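Local coordinates for putative translation initiation inhibitor (Salmonella typhimurium, PDB 3GTZ), which is of unknown function but belongs to the RutC (YjgF/YER057c/UK114) family and may act as a translation initiation inhibitor, at the interface of chains A and B. Residues are numbered along the deposited sequence; one frame, centred on the assembly and turned at random. Chains: chain A/B, Putative translation initiation inhibitor.

About 14 Å separates the C-alpha centres of contact 1 and contact 2, two patches of one interface between identical chains. In contact 1 side chains of strands 62-69 and 93-98 of chain A meet strands 23-28 and 108-115 of chain B. Contact 2 is where the end of helix 75-85 and the loop after it receive the loop 11-13 of chain B. That A loop leads directly into strand 93-98, and the B loop runs on toward B:Asp16 and B:Val17. The interface is not an exact two-fold and the deposited assembly holds three copies, consistent with the trimers typical of this family.

Contact 1: the interface of chains A and B. Residues chain A 64, 66, 93; chain B 16-17, 25-27, 111.
Two strands of chain A, 62-69 and 93-98, present A:Asp64, A:Thr66 and A:Val93 to strands 23-28 and 108-115 of chain B. The patch is mostly side-chain packing with a charged pair, and carries no hydrogen bond across it.

A:Asp64 is the residue to follow. Its CB lies over one face of the indole's pyrrole ring, at the CD1 rim, 3.6 Å from B:Trp25 CD1. From there CG is anti to the backbone N (chi1 -174°), which carries the carboxylate along that rim toward the lysine. The carboxylate carbon CG remains near B:Trp25 CD1, at 3.8 Å, and the carboxylate lies nearly parallel to the ring face, its plane turned 20° from that of the indole, although the two side chains cross obliquely. OD1 keeps a loose contact with B:Trp25 CD1, whereas OD2 meets B:Lys111.

That lysine comes tip to tip with the aspartate. Its chain runs out nearly extended until it turns at chi4 (-38°), which swings NZ aside and leaves the methylene CE foremost. CE is therefore nearer to A:Asp64 OD2, at 3.3 Å, than the ammonium itself: B:Lys111 NZ stands 3.8 Å from A:Asp64 OD2, a long salt bridge that probably steadies both charges without a tight grip. A:Thr66 OG1 approaches the same CE obliquely from farther along strand 62-69.

A:Val93 spreads its two methyls along the backbone of strand 23-28. CG2, beside its own backbone N, touches the main chain of B:Trp25, 3.6 Å from the carbonyl O of B:Trp25. CG1, anti to the backbone N, reaches the next stretch of strand around B:Tyr26 and B:Thr27. There the valine crosses the threonine obliquely, and A:Val93 CG1 sits 3.4 Å from the hydroxyl oxygen OG1 of B:Thr27.

Contact 2: the interface of chains A and B. Residues chain A 82-83, 86-89; chain B 11-13.
Two hydrogen bonds tie the B loop 11-13 to chain A, both ending on main-chain carbonyls. At one end the indole of A:Trp82, on helix 75-85, gives its N-H to the backbone: NE1 lies 2.9 Å from B:Arg13 O. The bond is nearly straight, 162° at the hydrogen; the oxygen sits at the ring edge close to the indole plane, and the donor lies in the carbonyl plane. At the other end A:Gly89 N is 2.9 Å from B:Glu11 O. This amide stands above the carbonyl plane, well out of it, so the bond misses the lone-pair direction.

The charged contact is a stack rather than an end-on pair. B:Arg13 extends from CG to NE and crosses A:Asp83 at about a right angle, with the guanidinium and carboxylate planes 18° apart. A:Asp83 OD2 lies over one guanidinium face, toward its rim, and the salt bridge runs from B:Arg13 NH1 to A:Asp83 OD2 at 3.4 Å. The other oxygen, OD1, lies along the arginine's methylenes, 3.2 Å from B:Arg13 CD.

Between the two bonds the loops pack, with A:Ala88 CA 4.0 Å from B:Asp12 CA. Methyl groups also lie against oxygens: A:Val86 holds CG1 in the crowded position between backbone N and carbonyl carbon (chi1 68°), 3.4 Å from B:Asp12 O, and A:Ala88 CB is 3.6 Å from the carboxylate oxygen B:Asp12 OD1.

Held through its backbone carbonyls at B:Glu11 and B:Arg13 and flanked by the arginine stack, the B loop docks against the helix end and following loop of A, which probably helps hold neighbouring subunits together in the trimer.

Contact 1: the interface of chains A and B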
loop_
_atom_site.group_PDB
_atom_site.type_symbol
_atom_site.label_atom_id
_atom_site.label_comp_id
_atom_site.label_asym_id
_atom_site.label_seq_id
_atom_site.Cartn_x
_atom_site.Cartn_y
_atom_site.Cartn_z
ATOM N N ASP A 64 -4.560 4.201 -8.345
ATOM C CA ASP A 64 -3.242 3.662 -8.028
ATOM C C ASP A 64 -3.250 2.144 -8.072
ATOM O O ASP A 64 -4.191 1.550 -7.628
ATOM C CB ASP A 64 -2.838 4.117 -6.642
ATOM C CG ASP A 64 -1.424 3.724 -6.302
ATOM O OD1 ASP A 64 -0.472 4.318 -6.833
ATOM O OD2 ASP A 64 -1.256 2.788 -5.528
ATOM N N THR A 66 -0.725 -1.451 -7.411
ATOM C CA THR A 66 0.509 -2.048 -6.973
ATOM C C THR A 66 0.442 -3.500 -7.349
ATOM O O THR A 66 -0.491 -4.188 -6.982
ATOM C CB THR A 66 0.676 -1.892 -5.481
ATOM O OG1 THR A 66 0.461 -0.511 -5.149
ATOM C CG2 THR A 66 2.086 -2.315 -5.016
ATOM N N VAL A 93 -1.307 5.614 -11.374
ATOM C CA VAL A 93 0.050 5.424 -10.853
ATOM C C VAL A 93 0.260 3.934 -10.695
ATOM O O VAL A 93 -0.632 3.209 -10.304
ATOM C CB VAL A 93 0.288 6.143 -9.495
ATOM C CG1 VAL A 93 1.705 5.887 -8.977
ATOM C CG2 VAL A 93 0.092 7.622 -9.650
ATOM N N ASP B 16 2.237 9.690 -14.124
ATOM C CA ASP B 16 3.248 9.978 -13.089
ATOM C C ASP B 16 2.616 10.417 -11.741
ATOM O O ASP B 16 3.082 9.979 -10.686
ATOM C CB ASP B 16 4.212 11.052 -13.587
ATOM C CG ASP B 16 5.468 11.147 -12.753
ATOM O OD1 ASP B 16 6.097 10.080 -12.489
ATOM O OD2 ASP B 16 5.835 12.312 -12.404
ATOM N N VAL B 17 1.579 11.259 -11.805
ATOM C CA VAL B 17 0.839 11.743 -10.650
ATOM C C VAL B 17 -0.664 11.702 -10.914
ATOM O O VAL B 17 -1.096 11.946 -12.046
ATOM C CB VAL B 17 1.170 13.182 -10.360
ATOM C CG1 VAL B 17 0.595 13.597 -9.016
ATOM C CG2 VAL B 17 2.705 13.394 -10.472
ATOM N N TRP B 25 -1.585 10.716 -5.441
ATOM C CA TRP B 25 -0.773 9.483 -5.470
ATOM C C TRP B 25 0.458 9.691 -6.353
ATOM O O TRP B 25 0.369 10.374 -7.368
ATOM C CB TRP B 25 -1.608 8.338 -6.056
ATOM C CG TRP B 25 -2.642 7.813 -5.108
ATOM C CD1 TRP B 25 -2.483 6.752 -4.258
ATOM C CD2 TRP B 25 -3.963 8.309 -4.884
ATOM N NE1 TRP B 25 -3.626 6.558 -3.524
ATOM C CE2 TRP B 25 -4.549 7.502 -3.879
ATOM C CE3 TRP B 25 -4.706 9.345 -5.424
ATOM C CZ2 TRP B 25 -5.839 7.703 -3.401
ATOM C CZ3 TRP B 25 -6.010 9.559 -4.949
ATOM C CH2 TRP B 25 -6.555 8.734 -3.938
ATOM N N TYR B 26 1.579 9.072 -5.994
ATOM C CA TYR B 26 2.811 9.150 -6.765
ATOM C C TYR B 26 3.772 8.078 -6.301
ATOM O O TYR B 26 3.876 7.865 -5.117
ATOM C CB TYR B 26 3.451 10.525 -6.542
ATOM C CG TYR B 26 4.826 10.728 -7.147
ATOM C CD1 TYR B 26 4.975 10.944 -8.516
ATOM C CD2 TYR B 26 5.964 10.767 -6.355
ATOM C CE1 TYR B 26 6.235 11.152 -9.103
ATOM C CE2 TYR B 26 7.234 10.970 -6.922
ATOM C CZ TYR B 26 7.358 11.163 -8.303
ATOM O OH TYR B 26 8.589 11.365 -8.897
ATOM N N THR B 27 4.464 7.412 -7.224
ATOM C CA THR B 27 5.674 6.643 -6.908
ATOM C C THR B 27 6.944 7.377 -7.349
ATOM O O THR B 27 7.042 7.783 -8.478
ATOM C CB THR B 27 5.737 5.324 -7.653
ATOM O OG1 THR B 27 4.500 4.639 -7.528
ATOM C CG2 THR B 27 6.874 4.444 -7.079
ATOM N N LYS B 111 6.555 5.091 -2.559
ATOM C CA LYS B 111 5.150 5.335 -2.890
ATOM C C LYS B 111 4.593 6.308 -1.872
ATOM O O LYS B 111 4.898 6.212 -0.684
ATOM C CB LYS B 111 4.402 3.995 -2.874
ATOM C CG LYS B 111 2.908 4.079 -2.651
ATOM C CD LYS B 111 2.251 2.657 -2.708
ATOM C CE LYS B 111 0.678 2.771 -2.914
ATOM N NZ LYS B 111 -0.011 3.941 -2.159
#

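Contact 2: the interface of chains A and B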
loop_
_atom_site.group_PDB
_atom_site.type_symbol
_atom_site.label_atom_id
_atom_site.label_comp_id
_atom_site.label_asym_id
_atom_site.label_seq_id
_atom_site.Cartn_x
_atom_site.Cartn_y
_atom_site.Cartn_z
ATOM N N TRP A 82 -0.616 -6.079 -18.897
ATOM C CA TRP A 82 -0.967 -4.704 -18.549
ATOM C C TRP A 82 -1.099 -3.863 -19.804
ATOM O O TRP A 82 -2.063 -3.112 -19.941
ATOM C CB TRP A 82 0.104 -4.107 -17.643
ATOM C CG TRP A 82 -0.113 -2.694 -17.272
ATOM C CD1 TRP A 82 0.288 -1.610 -17.972
ATOM C CD2 TRP A 82 -0.758 -2.194 -16.095
ATOM N NE1 TRP A 82 -0.077 -0.467 -17.331
ATOM C CE2 TRP A 82 -0.696 -0.791 -16.158
ATOM C CE3 TRP A 82 -1.364 -2.797 -14.991
ATOM C CZ2 TRP A 82 -1.228 0.023 -15.182
ATOM C CZ3 TRP A 82 -1.884 -1.990 -14.002
ATOM C CH2 TRP A 82 -1.834 -0.589 -14.111
ATOM N N ASP A 83 -0.133 -3.985 -20.706
ATOM C CA ASP A 83 -0.101 -3.144 -21.890
ATOM C C ASP A 83 -1.260 -3.387 -22.856
ATOM O O ASP A 83 -1.656 -2.494 -23.574
ATOM C CB ASP A 83 1.225 -3.280 -22.640
ATOM C CG ASP A 83 2.395 -2.640 -21.899
ATOM O OD1 ASP A 83 2.173 -1.863 -20.929
ATOM O OD2 ASP A 83 3.536 -2.956 -22.297
ATOM N N VAL A 86 -4.432 -1.633 -20.340
ATOM C CA VAL A 86 -4.415 -0.256 -19.817
ATOM C C VAL A 86 -5.046 0.747 -20.782
ATOM O O VAL A 86 -4.939 0.573 -21.978
ATOM C CB VAL A 86 -2.973 0.190 -19.512
ATOM C CG1 VAL A 86 -2.156 0.353 -20.827
ATOM C CG2 VAL A 86 -2.969 1.469 -18.694
ATOM N N VAL A 87 -5.712 1.774 -20.259
ATOM C CA VAL A 87 -6.353 2.772 -21.068
ATOM C C VAL A 87 -5.393 3.961 -21.268
ATOM O O VAL A 87 -5.031 4.681 -20.318
ATOM C CB VAL A 87 -7.696 3.208 -20.492
ATOM C CG1 VAL A 87 -8.373 4.318 -21.405
ATOM C CG2 VAL A 87 -8.639 1.982 -20.346
ATOM N N ALA A 88 -4.939 4.118 -22.515
ATOM C CA ALA A 88 -4.007 5.196 -22.875
ATOM C C ALA A 88 -4.567 6.544 -22.402
ATOM O O ALA A 88 -5.757 6.850 -22.575
ATOM C CB ALA A 88 -3.741 5.213 -24.394
ATOM N N GLY A 89 -3.723 7.320 -21.747
ATOM C CA GLY A 89 -4.153 8.625 -21.217
ATOM C C GLY A 89 -4.988 8.586 -19.931
ATOM O O GLY A 89 -5.265 9.636 -19.357
ATOM N N GLU B 11 0.594 9.110 -19.836
ATOM C CA GLU B 11 1.109 8.464 -21.020
ATOM C C GLU B 11 0.205 7.282 -21.433
ATOM O O GLU B 11 -0.949 7.190 -20.984
ATOM C CB GLU B 11 2.570 8.058 -20.776
ATOM C CG GLU B 11 3.507 9.248 -20.427
ATOM C CD GLU B 11 3.740 10.263 -21.584
ATOM O OE1 GLU B 11 4.837 10.238 -22.198
ATOM O OE2 GLU B 11 2.853 11.098 -21.873
ATOM N N ASP B 12 0.708 6.420 -22.315
ATOM C CA ASP B 12 -0.048 5.299 -22.864
ATOM C C ASP B 12 -0.198 4.155 -21.857
ATOM O O ASP B 12 -1.209 3.464 -21.852
ATOM C CB ASP B 12 0.659 4.749 -24.124
ATOM C CG ASP B 12 0.494 5.658 -25.361
ATOM O OD1 ASP B 12 -0.511 6.418 -25.473
ATOM O OD2 ASP B 12 1.389 5.591 -26.233
ATOM N N ARG B 13 0.825 3.949 -21.034
ATOM C CA ARG B 13 0.880 2.816 -20.114
ATOM C C ARG B 13 0.925 3.183 -18.637
ATOM O O ARG B 13 0.727 2.325 -17.800
ATOM C CB ARG B 13 2.055 1.905 -20.475
ATOM C CG ARG B 13 1.863 1.268 -21.857
ATOM C CD ARG B 13 3.133 0.766 -22.504
ATOM N NE ARG B 13 2.820 0.173 -23.806
ATOM C CZ ARG B 13 3.677 -0.472 -24.608
ATOM N NH1 ARG B 13 4.950 -0.642 -24.273
ATOM N NH2 ARG B 13 3.239 -0.963 -25.759
#